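Local coordinates for protein sialidase B (Streptococcus pneumoniae serotype 4, PDB 4XJW) that cleaves terminal sialic acid from alpha-2,3-, alpha-2,6- and alpha-2,8-linked glycans as a family 33 exo-sialidase, at residues A[39-44]-A[101-106]; A[66-71]-A[609-614]; A[94-99]-A[604-609]; A[629-634]-A[645-650]. The protein carries 1 engineered substitution. All coordinates share one frame; numbering follows the deposited sequence.

Contact 1: residues A[39-44]-A[101-106]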
loop_
_atom_site.group_PDB
_atom_site.type_symbol
_atom_site.label_atom_id
_atom_site.label_comp_id
_atom_site.label_asym_id
_atom_site.label_seq_id
_atom_site.Cartn_x
_atom_site.Cartn_y
_atom_site.Cartn_z
ATOM N N LYS A 39 9.822 23.807 -4.078
ATOM C CA LYS A 39 10.233 22.793 -5.026
ATOM C C LYS A 39 11.633 22.354 -4.676
ATOM O O LYS A 39 12.462 23.169 -4.252
ATOM C CB LYS A 39 10.232 23.339 -6.451
ATOM C CG LYS A 39 8.900 23.908 -6.905
ATOM C CD LYS A 39 9.028 24.554 -8.267
ATOM C CE LYS A 39 7.668 24.982 -8.782
ATOM N NZ LYS A 39 7.777 25.724 -10.064
ATOM N N ALA A 40 11.902 21.064 -4.846
ATOM C CA ALA A 40 13.241 20.528 -4.654
ATOM C C ALA A 40 13.378 19.264 -5.476
ATOM O O ALA A 40 13.068 18.170 -5.004
ATOM C CB ALA A 40 13.503 20.228 -3.174
ATOM N N ASP A 41 13.842 19.415 -6.710
ATOM C CA ASP A 41 13.977 18.272 -7.598
ATOM C C ASP A 41 15.414 17.768 -7.673
ATOM O O ASP A 41 15.681 16.720 -8.264
ATOM C CB ASP A 41 13.420 18.582 -8.991
ATOM C CG ASP A 41 14.123 19.744 -9.665
ATOM O OD1 ASP A 41 14.753 20.557 -8.960
ATOM O OD2 ASP A 41 14.025 19.848 -10.907
ATOM N N LYS A 42 16.334 18.516 -7.067
ATOM C CA LYS A 42 17.718 18.073 -6.909
ATOM C C LYS A 42 18.232 18.399 -5.507
ATOM O O LYS A 42 19.239 19.102 -5.353
ATOM C CB LYS A 42 18.625 18.727 -7.954
ATOM C CG LYS A 42 18.114 18.623 -9.381
ATOM C CD LYS A 42 19.224 18.879 -10.388
ATOM C CE LYS A 42 18.674 19.123 -11.785
ATOM N NZ LYS A 42 19.667 19.841 -12.639
ATOM N N PRO A 43 17.553 17.877 -4.468
ATOM C CA PRO A 43 17.928 18.251 -3.097
ATOM C C PRO A 43 19.273 17.677 -2.667
ATOM O O PRO A 43 19.688 16.630 -3.157
ATOM C CB PRO A 43 16.836 17.593 -2.257
ATOM C CG PRO A 43 16.424 16.387 -3.074
ATOM C CD PRO A 43 16.452 16.892 -4.488
ATOM N N ASN A 44 19.938 18.363 -1.744
ATOM C CA ASN A 44 21.112 17.800 -1.083
ATOM C C ASN A 44 20.648 16.697 -0.128
ATOM O O ASN A 44 19.445 16.579 0.125
ATOM C CB ASN A 44 21.878 18.896 -0.331
ATOM C CG ASN A 44 22.399 19.990 -1.255
ATOM O OD1 ASN A 44 22.901 19.713 -2.340
ATOM N ND2 ASN A 44 22.264 21.243 -0.828
ATOM N N GLY A 101 7.977 15.877 -16.026
ATOM C CA GLY A 101 9.117 16.688 -16.425
ATOM C C GLY A 101 9.239 18.049 -15.762
ATOM O O GLY A 101 10.020 18.887 -16.216
ATOM N N GLN A 102 8.481 18.278 -14.691
ATOM C CA GLN A 102 8.525 19.559 -13.988
ATOM C C GLN A 102 8.637 19.340 -12.488
ATOM O O GLN A 102 8.022 18.424 -11.945
ATOM C CB GLN A 102 7.267 20.398 -14.268
ATOM C CG GLN A 102 7.072 20.827 -15.718
ATOM C CD GLN A 102 5.887 21.765 -15.894
ATOM O OE1 GLN A 102 4.793 21.339 -16.266
ATOM N NE2 GLN A 102 6.099 23.049 -15.623
ATOM N N ALA A 103 9.410 20.184 -11.813
ATOM C CA ALA A 103 9.456 20.149 -10.355
ATOM C C ALA A 103 8.066 20.379 -9.759
ATOM O O ALA A 103 7.322 21.268 -10.199
ATOM C CB ALA A 103 10.443 21.184 -9.825
ATOM N N VAL A 104 7.723 19.567 -8.759
ATOM C CA VAL A 104 6.438 19.663 -8.071
ATOM C C VAL A 104 6.460 20.740 -7.003
ATOM O O VAL A 104 7.420 20.848 -6.244
ATOM C CB VAL A 104 6.062 18.314 -7.417
ATOM C CG1 VAL A 104 4.886 18.473 -6.432
ATOM C CG2 VAL A 104 5.740 17.282 -8.490
ATOM N N GLU A 105 5.398 21.538 -6.945
ATOM C CA GLU A 105 5.248 22.489 -5.862
ATOM C C GLU A 105 4.621 21.784 -4.677
ATOM O O GLU A 105 3.419 21.540 -4.662
ATOM C CB GLU A 105 4.384 23.679 -6.278
ATOM C CG GLU A 105 4.127 24.629 -5.113
ATOM C CD GLU A 105 3.589 25.975 -5.556
ATOM O OE1 GLU A 105 2.399 26.248 -5.309
ATOM O OE2 GLU A 105 4.369 26.758 -6.140
ATOM N N ASN A 106 5.448 21.434 -3.696
ATOM C CA ASN A 106 4.945 20.859 -2.456
ATOM C C ASN A 106 4.367 21.926 -1.565
ATOM O O ASN A 106 4.897 23.039 -1.501
ATOM C CB ASN A 106 6.062 20.167 -1.682
ATOM C CG ASN A 106 6.678 19.018 -2.444
ATOM O OD1 ASN A 106 6.131 17.908 -2.475
ATOM N ND2 ASN A 106 7.815 19.276 -3.072
HETATM O O HOH W 1 8.068 23.365 -11.887
HETATM O O HOH W 2 9.764 19.492 -5.927
#
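Lys39 and Asp41 meet Ala103 and its neighbours by van der Waals contact and through two waters. The apolar part is the Lys39 chain, which runs extended past CG. Its CG lies 3.5 Å from Val104 O, and its CD lies 4.0 Å from Ala103 CB. The CG of Lys39 is anti to its carbonyl carbon (chi1 -57°), which puts it beside Val104 O. Asp41 meets the same methyl with its carboxylate end: its CG is 4.0 Å from Ala103 CB.

The polar part is water-mediated. Water 1 accepts from Lys39 NZ at 3.0 Å and donates to Ala103 O. Water 2 accepts from Ala40 N and lies 2.7 Å from Val104 O. Lys39 NZ and Glu105 OE2 are 5.3 Å apart, so these opposite charges do not touch. Glu105 OE1 instead bonds Ser188 OG.

The contact lies at the surface of the N-terminal domain, which belongs to the concanavalin-like clan. The loop after strand 32-39 meets the start of strand 102-113, where the two strands of one antiparallel sheet part. Thus water 2 links backbone to backbone, water 1 links the packed lysine's ammonium to a carbonyl, and Asp168 gives that ammonium a long, weak ion pair.

Contact 2: residues A[66-71]-A[609-614]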
loop_
_atom_site.group_PDB
_atom_site.type_symbol
_atom_site.label_atom_id
_atom_site.label_comp_id
_atom_site.label_asym_id
_atom_site.label_seq_id
_atom_site.Cartn_x
_atom_site.Cartn_y
_atom_site.Cartn_z
ATOM N N ILE A 66 12.894 23.575 9.811
ATOM C CA ILE A 66 12.132 22.644 8.990
ATOM C C ILE A 66 13.121 22.082 7.971
ATOM O O ILE A 66 13.704 22.832 7.186
ATOM C CB ILE A 66 10.963 23.340 8.271
ATOM C CG1 ILE A 66 9.950 23.878 9.281
ATOM C CG2 ILE A 66 10.291 22.373 7.301
ATOM C CD1 ILE A 66 8.947 24.887 8.679
ATOM N N PHE A 67 13.335 20.770 7.993
ATOM C CA PHE A 67 14.327 20.165 7.098
ATOM C C PHE A 67 13.734 19.063 6.229
ATOM O O PHE A 67 12.621 18.573 6.487
ATOM C CB PHE A 67 15.530 19.616 7.882
ATOM C CG PHE A 67 15.199 18.427 8.754
ATOM C CD1 PHE A 67 15.297 17.131 8.256
ATOM C CD2 PHE A 67 14.776 18.609 10.069
ATOM C CE1 PHE A 67 14.976 16.039 9.047
ATOM C CE2 PHE A 67 14.466 17.521 10.875
ATOM C CZ PHE A 67 14.559 16.227 10.356
ATOM N N MET A 68 14.482 18.684 5.196
ATOM C CA MET A 68 14.142 17.535 4.369
ATOM C C MET A 68 15.391 16.728 4.054
ATOM O O MET A 68 16.527 17.187 4.259
ATOM C CB MET A 68 13.480 17.956 3.059
ATOM C CG MET A 68 14.381 18.798 2.166
ATOM S SD MET A 68 13.638 19.178 0.562
ATOM C CE MET A 68 13.842 17.629 -0.308
ATOM N N ARG A 69 15.174 15.524 3.548
ATOM C CA ARG A 69 16.260 14.653 3.116
ATOM C C ARG A 69 16.015 14.249 1.678
ATOM O O ARG A 69 14.878 14.318 1.192
ATOM C CB ARG A 69 16.346 13.399 3.992
ATOM C CG ARG A 69 16.733 13.658 5.436
ATOM C CD ARG A 69 16.972 12.348 6.180
ATOM N NE ARG A 69 17.278 12.565 7.593
ATOM C CZ ARG A 69 18.504 12.758 8.079
ATOM N NH1 ARG A 69 19.557 12.766 7.271
ATOM N NH2 ARG A 69 18.678 12.958 9.379
ATOM N N ASP A 70 17.071 13.826 0.991
ATOM C CA ASP A 70 16.916 13.444 -0.407
ATOM C C ASP A 70 16.175 12.109 -0.588
ATOM O O ASP A 70 15.984 11.648 -1.710
ATOM C CB ASP A 70 18.253 13.472 -1.162
ATOM C CG ASP A 70 19.227 12.410 -0.689
ATOM O OD1 ASP A 70 18.885 11.642 0.230
ATOM O OD2 ASP A 70 20.347 12.362 -1.243
ATOM N N SER A 71 15.757 11.513 0.528
ATOM C CA SER A 71 14.909 10.325 0.537
ATOM C C SER A 71 13.449 10.729 0.439
ATOM O O SER A 71 12.586 9.885 0.215
ATOM C CB SER A 71 15.085 9.586 1.856
ATOM O OG SER A 71 14.654 10.415 2.926
ATOM N N PRO A 609 14.899 9.430 -8.624
ATOM C CA PRO A 609 15.470 8.098 -8.411
ATOM C C PRO A 609 15.558 7.718 -6.928
ATOM O O PRO A 609 15.498 6.531 -6.589
ATOM C CB PRO A 609 16.874 8.227 -9.015
ATOM C CG PRO A 609 16.707 9.224 -10.110
ATOM C CD PRO A 609 15.662 10.215 -9.611
ATOM N N SER A 610 15.695 8.711 -6.050
ATOM C CA SER A 610 15.842 8.437 -4.622
ATOM C C SER A 610 14.516 8.395 -3.852
ATOM O O SER A 610 14.497 8.062 -2.668
ATOM C CB SER A 610 16.757 9.479 -3.986
ATOM O OG SER A 610 16.193 10.767 -4.123
ATOM N N TYR A 611 13.416 8.745 -4.512
ATOM C CA TYR A 611 12.117 8.736 -3.843
ATOM C C TYR A 611 11.435 7.371 -3.990
ATOM O O TYR A 611 11.618 6.672 -4.998
ATOM C CB TYR A 611 11.234 9.868 -4.358
ATOM C CG TYR A 611 11.556 11.233 -3.780
ATOM C CD1 TYR A 611 12.735 11.468 -3.082
ATOM C CD2 TYR A 611 10.657 12.288 -3.912
ATOM C CE1 TYR A 611 13.017 12.718 -2.546
ATOM C CE2 TYR A 611 10.929 13.546 -3.382
ATOM C CZ TYR A 611 12.123 13.751 -2.695
ATOM O OH TYR A 611 12.420 14.982 -2.152
ATOM N N GLY A 612 10.678 6.983 -2.964
ATOM C CA GLY A 612 10.135 5.639 -2.852
ATOM C C GLY A 612 9.128 5.236 -3.914
ATOM O O GLY A 612 8.288 6.029 -4.355
ATOM N N TYR A 613 9.213 3.981 -4.329
ATOM C CA TYR A 613 8.236 3.418 -5.253
ATOM C C TYR A 613 8.257 1.916 -5.086
ATOM O O TYR A 613 9.283 1.279 -5.326
ATOM C CB TYR A 613 8.608 3.783 -6.692
ATOM C CG TYR A 613 7.525 3.505 -7.721
ATOM C CD1 TYR A 613 7.389 2.256 -8.334
ATOM C CD2 TYR A 613 6.659 4.513 -8.108
ATOM C CE1 TYR A 613 6.385 2.028 -9.314
ATOM C CE2 TYR A 613 5.672 4.307 -9.065
ATOM C CZ TYR A 613 5.534 3.065 -9.655
ATOM O OH TYR A 613 4.535 2.921 -10.598
ATOM N N ALA A 614 7.147 1.337 -4.641
ATOM C CA ALA A 614 7.126 -0.084 -4.336
ATOM C C ALA A 614 6.096 -0.826 -5.179
ATOM O O ALA A 614 6.216 -0.837 -6.397
ATOM C CB ALA A 614 6.960 -0.331 -2.822
HETATM O O HOH W 3 10.273 8.872 -0.844
#
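The Tyr611 ring meets the 66-71 segment mainly at its CD1-CE1 edge. This is an interface between domains. The end of strand 63-69, in the concanavalin-like N-terminal domain, meets the loop between strands 597-605 and 616-620 of the sialidase beta-propeller. Asp70 O lies at the ring edge, near its plane, 3.3 Å from Tyr611 CE1. Asp70 C is at the edge too, in plane. Ser71 C comes in obliquely, 3.6 Å from Tyr611 CE1. At the far end of the ring, Met68 CE is 3.5 Å from Tyr611 OH, and the two side chains cross at about a right angle. The methionine chain bends at its last torsion (chi3 -77°), which places CE by the hydroxyl.

The 609-614 loop leads on to Tyr615, the nucleophile by similarity. The side chain of Tyr611 is about 10 Å from that of Arg581, a substrate-binding residue by similarity.

Two polar links join the segments. Water 3 joins backbone to backbone: it donates to Ser71 O at 2.7 Å and accepts from Gly612 N at 2.9 Å. The direct link is the hydroxyl of Ser610, whose OG donates to Asp70 O at 2.6 Å, nearly in line with the carbonyl (C=O...OG angle 166°).

Contact 3: residues A[94-99]-A[604-609]. Engineered in segment 604-609: Gly605 (natural residue Asp).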
loop_
_atom_site.group_PDB
_atom_site.type_symbol
_atom_site.label_atom_id
_atom_site.label_comp_id
_atom_site.label_asym_id
_atom_site.label_seq_id
_atom_site.Cartn_x
_atom_site.Cartn_y
_atom_site.Cartn_z
ATOM N N SER A 94 7.595 11.777 2.560
ATOM C CA SER A 94 6.557 12.804 2.700
ATOM C C SER A 94 6.424 13.762 1.509
ATOM O O SER A 94 5.480 14.554 1.467
ATOM C CB SER A 94 6.781 13.593 3.993
ATOM O OG SER A 94 6.612 12.762 5.125
ATOM N N LEU A 95 7.359 13.701 0.556
ATOM C CA LEU A 95 7.480 14.739 -0.477
ATOM C C LEU A 95 7.376 14.207 -1.898
ATOM O O LEU A 95 7.612 13.031 -2.157
ATOM C CB LEU A 95 8.851 15.427 -0.365
ATOM C CG LEU A 95 9.140 16.194 0.917
ATOM C CD1 LEU A 95 10.579 16.702 0.922
ATOM C CD2 LEU A 95 8.193 17.354 1.067
ATOM N N TRP A 96 7.029 15.098 -2.821
ATOM C CA TRP A 96 7.189 14.843 -4.246
ATOM C C TRP A 96 8.362 15.645 -4.784
ATOM O O TRP A 96 8.708 16.702 -4.235
ATOM C CB TRP A 96 5.915 15.241 -4.986
ATOM C CG TRP A 96 4.935 14.106 -5.102
ATOM C CD1 TRP A 96 4.053 13.679 -4.141
ATOM C CD2 TRP A 96 4.750 13.240 -6.233
ATOM N NE1 TRP A 96 3.324 12.602 -4.620
ATOM C CE2 TRP A 96 3.738 12.314 -5.898
ATOM C CE3 TRP A 96 5.355 13.147 -7.493
ATOM C CZ2 TRP A 96 3.315 11.311 -6.780
ATOM C CZ3 TRP A 96 4.925 12.162 -8.370
ATOM C CH2 TRP A 96 3.916 11.256 -8.008
ATOM N N GLY A 97 8.974 15.154 -5.856
ATOM C CA GLY A 97 10.111 15.830 -6.464
ATOM C C GLY A 97 9.774 16.396 -7.832
ATOM O O GLY A 97 9.804 17.622 -8.041
ATOM N N LYS A 98 9.428 15.498 -8.759
ATOM C CA LYS A 98 9.090 15.862 -10.136
ATOM C C LYS A 98 7.879 15.076 -10.623
ATOM O O LYS A 98 7.601 13.981 -10.138
ATOM C CB LYS A 98 10.257 15.563 -11.087
ATOM C CG LYS A 98 11.468 16.472 -10.934
ATOM C CD LYS A 98 12.539 16.184 -11.992
ATOM C CE LYS A 98 12.217 16.864 -13.324
ATOM N NZ LYS A 98 12.998 16.280 -14.453
ATOM N N HIS A 99 7.180 15.641 -11.607
ATOM C CA HIS A 99 6.018 15.011 -12.224
ATOM C C HIS A 99 5.916 15.584 -13.631
ATOM O O HIS A 99 5.975 16.802 -13.805
ATOM C CB HIS A 99 4.763 15.323 -11.399
ATOM C CG HIS A 99 3.492 14.763 -11.962
ATOM N ND1 HIS A 99 3.254 13.411 -12.079
ATOM C CD2 HIS A 99 2.370 15.382 -12.396
ATOM C CE1 HIS A 99 2.049 13.221 -12.592
ATOM N NE2 HIS A 99 1.493 14.402 -12.790
ATOM N N TYR A 604 10.011 6.240 -18.361
ATOM C CA TYR A 604 9.519 7.457 -17.716
ATOM C C TYR A 604 9.710 7.382 -16.210
ATOM O O TYR A 604 9.219 6.464 -15.565
ATOM C CB TYR A 604 8.035 7.671 -18.012
ATOM C CG TYR A 604 7.423 8.781 -17.179
ATOM C CD1 TYR A 604 7.644 10.121 -17.494
ATOM C CD2 TYR A 604 6.627 8.489 -16.075
ATOM C CE1 TYR A 604 7.097 11.138 -16.723
ATOM C CE2 TYR A 604 6.077 9.491 -15.309
ATOM C CZ TYR A 604 6.314 10.815 -15.635
ATOM O OH TYR A 604 5.758 11.810 -14.861
ATOM N N GLY A 605 10.410 8.356 -15.649
ATOM C CA GLY A 605 10.602 8.401 -14.200
ATOM C C GLY A 605 9.377 9.000 -13.511
ATOM O O GLY A 605 9.025 10.153 -13.744
ATOM N N ILE A 606 8.734 8.212 -12.654
ATOM C CA ILE A 606 7.549 8.665 -11.916
ATOM C C ILE A 606 7.893 9.839 -10.985
ATOM O O ILE A 606 7.127 10.792 -10.835
ATOM C CB ILE A 606 6.955 7.495 -11.107
ATOM C CG1 ILE A 606 6.401 6.418 -12.043
ATOM C CG2 ILE A 606 5.857 7.990 -10.163
ATOM C CD1 ILE A 606 4.988 6.704 -12.496
ATOM N N ASP A 607 9.060 9.757 -10.356
ATOM C CA ASP A 607 9.576 10.821 -9.501
ATOM C C ASP A 607 11.074 10.536 -9.370
ATOM O O ASP A 607 11.598 9.667 -10.075
ATOM C CB ASP A 607 8.863 10.819 -8.140
ATOM C CG ASP A 607 9.014 12.134 -7.377
ATOM O OD1 ASP A 607 9.863 12.973 -7.753
ATOM O OD2 ASP A 607 8.278 12.335 -6.379
ATOM N N LEU A 608 11.758 11.245 -8.470
ATOM C CA LEU A 608 13.221 11.180 -8.348
ATOM C C LEU A 608 13.701 9.762 -8.115
ATOM O O LEU A 608 13.011 8.967 -7.476
ATOM C CB LEU A 608 13.691 12.066 -7.190
ATOM C CG LEU A 608 13.180 13.503 -7.154
ATOM C CD1 LEU A 608 13.881 14.334 -6.087
ATOM C CD2 LEU A 608 13.301 14.150 -8.531
ATOM N N PRO A 609 14.899 9.430 -8.624
ATOM C CA PRO A 609 15.470 8.098 -8.411
ATOM C C PRO A 609 15.558 7.718 -6.928
ATOM O O PRO A 609 15.498 6.531 -6.589
ATOM C CB PRO A 609 16.874 8.227 -9.015
ATOM C CG PRO A 609 16.707 9.224 -10.110
ATOM C CD PRO A 609 15.662 10.215 -9.611
HETATM O O HOH W 4 4.845 11.203 -12.434
#
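Tyr604 reaches His99 through water 4. Its OH is 2.7 Å from the water, which lies at the ring edge in plane, and His99 ND1 is equally close to that water. Tyr604 OH also bonds Lys100 N. Gly605 is an engineered residue, aspartate in the natural protein. Ile606 takes a donated bond from water 4 at its O. The same O lies 3.6 Å from Trp96 CZ3, and Ile606 CG2 also meets the indole at CH2.

Asp607 carries the contact. Its CG is anti to the backbone N (chi1 -162°), which sets CG toward Gly97, 3.4 Å from Gly97 N. The oxygens then reach the N-H groups of Gly97 and Lys98. Gly97 N donates to the syn lone pair of Asp607 OD2 at 3.0 Å. Lys98 N donates to Asp607 OD1 at 2.8 Å (N-H...O angle 160°), and Leu608 N reaches that oxygen from the opposite face of the carboxylate plane. OD2 also accepts from Lys632 NZ in a salt bridge. These bonds fix the carboxylate's rotation, and the lysine probably stabilises its negative charge. The carboxylate plane is 17° from the indole plane, with Asp607 OD2 3.2 Å from Trp96 CE3.

Leu608 CG packs on Gly97 CA. Leu608 CD2 touches Lys98 CG at 3.8 Å, the two side chains crossing at about a right angle. A buried carboxylate gripping consecutive backbone N-H groups thus joins the lectin-like N-terminal domain to the sialidase propeller.

Contact 4: residues A[629-634]-A[645-650]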
loop_
_atom_site.group_PDB
_atom_site.type_symbol
_atom_site.label_atom_id
_atom_site.label_comp_id
_atom_site.label_asym_id
_atom_site.label_seq_id
_atom_site.Cartn_x
_atom_site.Cartn_y
_atom_site.Cartn_z
ATOM N N LEU A 629 -1.737 3.598 -9.613
ATOM C CA LEU A 629 -1.961 3.633 -8.176
ATOM C C LEU A 629 -0.797 2.872 -7.555
ATOM O O LEU A 629 -0.598 1.693 -7.835
ATOM C CB LEU A 629 -3.289 2.970 -7.819
ATOM C CG LEU A 629 -3.671 2.969 -6.344
ATOM C CD1 LEU A 629 -3.871 4.394 -5.856
ATOM C CD2 LEU A 629 -4.936 2.139 -6.135
ATOM N N PHE A 630 -0.014 3.552 -6.731
ATOM C CA PHE A 630 1.238 2.943 -6.287
ATOM C C PHE A 630 1.625 3.320 -4.869
ATOM O O PHE A 630 1.208 4.368 -4.342
ATOM C CB PHE A 630 2.370 3.330 -7.244
ATOM C CG PHE A 630 2.723 4.796 -7.210
ATOM C CD1 PHE A 630 1.980 5.725 -7.935
ATOM C CD2 PHE A 630 3.801 5.247 -6.452
ATOM C CE1 PHE A 630 2.299 7.089 -7.904
ATOM C CE2 PHE A 630 4.132 6.598 -6.429
ATOM C CZ PHE A 630 3.388 7.516 -7.146
ATOM N N GLU A 631 2.455 2.467 -4.267
ATOM C CA GLU A 631 3.015 2.722 -2.960
ATOM C C GLU A 631 4.183 3.688 -3.113
ATOM O O GLU A 631 5.254 3.300 -3.570
ATOM C CB GLU A 631 3.479 1.391 -2.349
ATOM C CG GLU A 631 2.318 0.436 -2.009
ATOM C CD GLU A 631 2.784 -0.939 -1.560
ATOM O OE1 GLU A 631 3.972 -1.293 -1.768
ATOM O OE2 GLU A 631 1.961 -1.660 -0.949
ATOM N N LYS A 632 3.985 4.947 -2.739
ATOM C CA LYS A 632 5.047 5.947 -2.842
ATOM C C LYS A 632 5.941 5.939 -1.598
ATOM O O LYS A 632 6.064 6.932 -0.872
ATOM C CB LYS A 632 4.490 7.354 -3.103
ATOM C CG LYS A 632 5.562 8.319 -3.615
ATOM C CD LYS A 632 5.052 9.729 -3.809
ATOM C CE LYS A 632 6.167 10.630 -4.317
ATOM N NZ LYS A 632 6.463 10.357 -5.744
ATOM N N TYR A 633 6.572 4.801 -1.356
ATOM C CA TYR A 633 7.531 4.678 -0.264
ATOM C C TYR A 633 8.280 3.390 -0.447
ATOM O O TYR A 633 7.934 2.561 -1.297
ATOM C CB TYR A 633 6.848 4.735 1.114
ATOM C CG TYR A 633 6.204 3.449 1.606
ATOM C CD1 TYR A 633 5.069 2.921 0.990
ATOM C CD2 TYR A 633 6.734 2.768 2.687
ATOM C CE1 TYR A 633 4.479 1.742 1.460
ATOM C CE2 TYR A 633 6.161 1.609 3.172
ATOM C CZ TYR A 633 5.027 1.096 2.564
ATOM O OH TYR A 633 4.470 -0.068 3.061
ATOM N N ASP A 634 9.334 3.224 0.332
ATOM C CA ASP A 634 10.082 1.992 0.246
ATOM C C ASP A 634 9.479 0.979 1.217
ATOM O O ASP A 634 9.720 1.027 2.427
ATOM C CB ASP A 634 11.551 2.248 0.538
ATOM C CG ASP A 634 12.404 1.034 0.268
ATOM O OD1 ASP A 634 11.929 -0.089 0.535
ATOM O OD2 ASP A 634 13.547 1.207 -0.207
ATOM N N ASN A 645 -1.202 7.269 4.096
ATOM C CA ASN A 645 -1.493 8.032 2.881
ATOM C C ASN A 645 -0.313 8.125 1.928
ATOM O O ASN A 645 -0.035 9.185 1.347
ATOM C CB ASN A 645 -2.035 9.425 3.235
ATOM C CG ASN A 645 -3.424 9.380 3.821
ATOM O OD1 ASN A 645 -3.990 8.309 4.020
ATOM N ND2 ASN A 645 -3.982 10.553 4.115
ATOM N N VAL A 646 0.362 6.989 1.759
ATOM C CA VAL A 646 1.457 6.868 0.795
ATOM C C VAL A 646 1.062 6.109 -0.477
ATOM O O VAL A 646 1.800 6.141 -1.457
ATOM C CB VAL A 646 2.706 6.240 1.431
ATOM C CG1 VAL A 646 3.346 7.228 2.414
ATOM C CG2 VAL A 646 2.345 4.910 2.126
ATOM N N VAL A 647 -0.100 5.443 -0.463
ATOM C CA VAL A 647 -0.640 4.834 -1.685
ATOM C C VAL A 647 -1.403 5.946 -2.406
ATOM O O VAL A 647 -2.390 6.480 -1.894
ATOM C CB VAL A 647 -1.570 3.642 -1.399
ATOM C CG1 VAL A 647 -2.166 3.088 -2.706
ATOM C CG2 VAL A 647 -0.804 2.525 -0.668
ATOM N N GLN A 648 -0.891 6.319 -3.573
ATOM C CA GLN A 648 -1.349 7.502 -4.300
ATOM C C GLN A 648 -1.613 7.195 -5.762
ATOM O O GLN A 648 -1.049 6.261 -6.327
ATOM C CB GLN A 648 -0.286 8.599 -4.179
ATOM C CG GLN A 648 -0.040 9.026 -2.741
ATOM C CD GLN A 648 1.015 10.090 -2.590
ATOM O OE1 GLN A 648 1.656 10.501 -3.555
ATOM N NE2 GLN A 648 1.214 10.541 -1.343
ATOM N N TYR A 649 -2.497 7.992 -6.361
ATOM C CA TYR A 649 -2.960 7.792 -7.737
ATOM C C TYR A 649 -2.553 8.972 -8.622
ATOM O O TYR A 649 -2.776 10.143 -8.268
ATOM C CB TYR A 649 -4.491 7.652 -7.755
ATOM C CG TYR A 649 -5.080 7.551 -9.157
ATOM C CD1 TYR A 649 -5.047 6.350 -9.845
ATOM C CD2 TYR A 649 -5.652 8.659 -9.788
ATOM C CE1 TYR A 649 -5.578 6.242 -11.131
ATOM C CE2 TYR A 649 -6.187 8.561 -11.084
ATOM C CZ TYR A 649 -6.140 7.342 -11.742
ATOM O OH TYR A 649 -6.645 7.205 -13.019
ATOM N N ILE A 650 -1.979 8.663 -9.782
ATOM C CA ILE A 650 -1.673 9.694 -10.775
ATOM C C ILE A 650 -2.249 9.322 -12.143
ATOM O O ILE A 650 -2.512 8.150 -12.420
ATOM C CB ILE A 650 -0.162 9.957 -10.906
ATOM C CG1 ILE A 650 0.576 8.678 -11.319
ATOM C CG2 ILE A 650 0.414 10.519 -9.597
ATOM C CD1 ILE A 650 2.033 8.890 -11.681
#
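Phe630 and Gln648 form the hydrogen-bonded pair of two antiparallel strands. Phe630 N donates to Gln648 O at 2.9 Å, and Gln648 N returns the bond to Phe630 O at 3.0 Å. Lys632 N adds a third bond, to Val646 O at 2.8 Å. Leu629 with Tyr649 and Glu631 with Val647 are the flanking non-hydrogen-bonded pairs.

On the face of Leu629, its CD1 lies 3.8 Å from both Val647 CG1 and Tyr649 CB. Glu631 and Val647 lie side by side, pointing the same way. On the face of Phe630 and Gln648, Phe630 CE1 is 4.1 Å from Ile650 CG1. Just past the strand end, Lys632 CD passes 3.5 Å from Gln648 OE1, and Tyr633 CD1 rests 3.6 Å from Val646 CG2.

Strand 626-631 is the middle strand of a three-stranded antiparallel sheet of the sialidase beta-propeller, between 616-620 and the outermost 647-652. Lys632 is the centre of an inverse gamma turn.

Further out, Glu631 OE2 forms a salt bridge with Arg207 NE, and OE1 accepts from Tyr615 N. By similarity these bind substrate and act as nucleophile, consistent with a second-shell role for Glu631. Gln648 OE1 accepts from Trp96 NE1, and Gln648 NE2 donates to Asn645 O.

Contacts 2 and 3 span the domain interface; contact 1 sits beside it within the N-terminal domain. The three centres are 8 to 11 Å apart. Contact 1 joins contact 3 within one sheet, where Val104 N lies 2.9 Å from Gly97 O. Contact 2 meets contact 3 where Tyr611 CE2 packs 3.5 Å from Gly97 N, and contact 1 where Met68 CE packs 3.6 Å from Pro43 CB. Contact 4 lies deeper in the propeller. It meets contact 3 where Trp96 CE2 packs 3.4 Å from Lys632 CE. Ala614 N of contact 2 lies 2.9 Å from Glu631 O. Contact 4 comes closest to the probable active site, the Glu631 side chain about 3 Å from those of Arg207 and Tyr615. The optactin ligand is about 11 Å from the Tyr649 side chain.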